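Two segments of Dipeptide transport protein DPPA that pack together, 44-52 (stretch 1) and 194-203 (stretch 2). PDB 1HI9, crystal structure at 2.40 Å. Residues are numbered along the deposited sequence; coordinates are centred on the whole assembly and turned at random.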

# COMPACT_ATOMS: atom_id res chain seq x y z
N ALA A 44 31.17 -7.90 31.21
CA ALA A 44 32.62 -7.93 31.27
C ALA A 44 33.09 -7.63 32.67
O ALA A 44 33.95 -8.33 33.21
CB ALA A 44 33.21 -6.93 30.30
N GLU A 45 32.54 -6.59 33.28
CA GLU A 45 32.94 -6.23 34.62
C GLU A 45 32.45 -7.23 35.65
O GLU A 45 33.05 -7.39 36.70
CB GLU A 45 32.45 -4.82 34.97
CG GLU A 45 33.00 -4.31 36.29
CD GLU A 45 34.49 -4.57 36.42
OE1 GLU A 45 35.24 -4.30 35.45
OE2 GLU A 45 34.92 -5.03 37.50
N ALA A 46 31.35 -7.91 35.34
CA ALA A 46 30.81 -8.90 36.26
C ALA A 46 31.81 -10.03 36.42
O ALA A 46 32.15 -10.43 37.54
CB ALA A 46 29.48 -9.45 35.74
N PHE A 47 32.27 -10.56 35.29
CA PHE A 47 33.25 -11.64 35.28
C PHE A 47 34.55 -11.15 35.90
O PHE A 47 35.16 -11.85 36.71
CB PHE A 47 33.50 -12.12 33.85
CG PHE A 47 32.38 -12.94 33.28
CD1 PHE A 47 31.79 -12.59 32.08
CD2 PHE A 47 31.93 -14.08 33.94
CE1 PHE A 47 30.77 -13.36 31.54
CE2 PHE A 47 30.91 -14.85 33.40
CZ PHE A 47 30.33 -14.49 32.20
N ASN A 48 34.97 -9.95 35.51
CA ASN A 48 36.20 -9.37 36.02
C ASN A 48 36.15 -9.21 37.53
O ASN A 48 37.19 -9.13 38.17
CB ASN A 48 36.45 -8.01 35.38
CG ASN A 48 37.72 -7.36 35.90
OD1 ASN A 48 38.81 -7.93 35.81
ND2 ASN A 48 37.59 -6.15 36.43
N SER A 49 34.94 -9.17 38.09
CA SER A 49 34.79 -9.01 39.53
C SER A 49 34.57 -10.31 40.28
O SER A 49 34.17 -10.30 41.45
CB SER A 49 33.64 -8.04 39.84
OG SER A 49 34.03 -6.70 39.60
N GLY A 50 34.82 -11.44 39.62
CA GLY A 50 34.67 -12.71 40.29
C GLY A 50 33.52 -13.60 39.86
O GLY A 50 33.59 -14.82 40.01
N CYS A 51 32.45 -13.01 39.34
CA CYS A 51 31.30 -13.80 38.91
C CYS A 51 31.70 -14.92 37.97
O CYS A 51 32.50 -14.73 37.04
CB CYS A 51 30.25 -12.90 38.24
SG CYS A 51 29.48 -11.70 39.38
N THR A 52 31.15 -16.11 38.21
CA THR A 52 31.44 -17.28 37.40
C THR A 52 30.35 -17.54 36.36
O THR A 52 30.57 -18.27 35.39
CB THR A 52 31.56 -18.53 38.28
OG1 THR A 52 30.37 -18.67 39.08
CG2 THR A 52 32.78 -18.42 39.19
N LEU A 194 29.17 2.57 33.83
CA LEU A 194 28.61 1.24 34.06
C LEU A 194 29.66 0.29 34.62
O LEU A 194 29.37 -0.49 35.53
CB LEU A 194 28.03 0.68 32.76
CG LEU A 194 26.79 1.42 32.21
CD1 LEU A 194 26.48 0.98 30.79
CD2 LEU A 194 25.61 1.14 33.12
N THR A 195 30.87 0.37 34.09
CA THR A 195 31.97 -0.48 34.55
C THR A 195 32.27 -0.24 36.03
O THR A 195 32.33 -1.19 36.81
CB THR A 195 33.25 -0.22 33.73
OG1 THR A 195 32.99 -0.52 32.36
CG2 THR A 195 34.39 -1.09 34.24
N GLU A 196 32.46 1.02 36.40
CA GLU A 196 32.75 1.38 37.78
C GLU A 196 31.59 1.00 38.70
O GLU A 196 31.78 0.33 39.71
CB GLU A 196 33.00 2.89 37.91
CG GLU A 196 33.98 3.45 36.90
CD GLU A 196 34.11 4.97 36.98
OE1 GLU A 196 33.07 5.65 37.12
OE2 GLU A 196 35.26 5.48 36.89
N LYS A 197 30.38 1.40 38.32
CA LYS A 197 29.20 1.11 39.11
C LYS A 197 28.97 -0.39 39.30
O LYS A 197 28.58 -0.83 40.38
CB LYS A 197 27.98 1.75 38.46
CG LYS A 197 27.97 3.26 38.54
CD LYS A 197 27.68 3.76 39.94
CE LYS A 197 27.57 5.28 39.96
NZ LYS A 197 27.10 5.79 41.28
N THR A 198 29.21 -1.17 38.26
CA THR A 198 29.01 -2.61 38.36
C THR A 198 30.03 -3.19 39.34
O THR A 198 29.70 -4.06 40.16
CB THR A 198 29.17 -3.31 37.00
OG1 THR A 198 28.19 -2.80 36.09
CG2 THR A 198 28.99 -4.81 37.14
N ALA A 199 31.27 -2.70 39.26
CA ALA A 199 32.32 -3.16 40.16
C ALA A 199 31.96 -2.85 41.62
O ALA A 199 32.01 -3.73 42.48
CB ALA A 199 33.65 -2.52 39.81
N PHE A 200 31.58 -1.60 41.87
CA PHE A 200 31.23 -1.20 43.22
C PHE A 200 30.03 -1.99 43.75
O PHE A 200 30.02 -2.40 44.91
CB PHE A 200 30.89 0.29 43.27
CG PHE A 200 30.59 0.79 44.66
CD1 PHE A 200 31.63 1.14 45.52
CD2 PHE A 200 29.28 0.87 45.12
CE1 PHE A 200 31.37 1.55 46.82
CE2 PHE A 200 29.00 1.28 46.42
CZ PHE A 200 30.05 1.63 47.28
N ALA A 201 29.04 -2.19 42.90
CA ALA A 201 27.84 -2.91 43.29
C ALA A 201 28.14 -4.33 43.74
O ALA A 201 27.58 -4.80 44.73
CB ALA A 201 26.84 -2.93 42.13
N LEU A 202 29.01 -5.01 43.02
CA LEU A 202 29.36 -6.38 43.36
C LEU A 202 30.17 -6.51 44.65
O LEU A 202 30.02 -7.49 45.39
CB LEU A 202 30.12 -7.04 42.20
CG LEU A 202 29.26 -7.48 41.01
CD1 LEU A 202 30.13 -7.84 39.83
CD2 LEU A 202 28.41 -8.66 41.43
N GLN A 203 31.01 -5.52 44.94
CA GLN A 203 31.81 -5.58 46.15
C GLN A 203 31.08 -5.00 47.36
O GLN A 203 31.45 -5.28 48.50
CB GLN A 203 33.13 -4.83 45.96
CG GLN A 203 32.94 -3.37 45.64
CD GLN A 203 34.25 -2.61 45.63
OE1 GLN A 203 34.90 -2.46 46.67
NE2 GLN A 203 34.65 -2.12 44.45

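No hydrogen bond links the two stretches; the contact, about 300 Å² summed over both sides, rests on packing of helix 194-203 against helix 44-48 and the loop that follows it, the two helix axes approaching to 9.0 Å at 38° between their N-to-C directions. Along stretch 2, contact begins at Thr195: Thr195 CA lies 5.8 Å from Glu45 CA. Glu45 CG sits 3.2 Å from Thr195 O, and Glu45 OE1 is 3.5 Å from Thr195 CG2, so the methylenes and carboxylate both lie against the neighbouring helix. The carboxylate is held from its own side: Asn48 ND2 donates to Glu45 OE2 at 3.1 Å. Glu196 and Lys197 point away. Thr198 points toward stretch 1, Thr198 CB lying 4.0 Å from Glu45 CG, while Thr198 OG1 donates to Leu194 O at 2.7 Å; the hydroxyl is thus satisfied within its own helix in a buried site. At Ala199 the approach is close: Glu45 OE2 lies 3.6 Å from Ala199 CB, and Ser49 OG 4.0 Å from Ala199 CA. After Phe200 and Ala201, which make no contact, Leu202 (chi1 m, chi2 t) supplies the main apolar anchor. Leu202 CD1 lies 3.5 Å from Ser49 CB and 3.8 Å from Ala46 CA, while Leu202 CD2 meets Cys51 SG at 3.8 Å, so the end of the side chain packs against both the helix and the following loop.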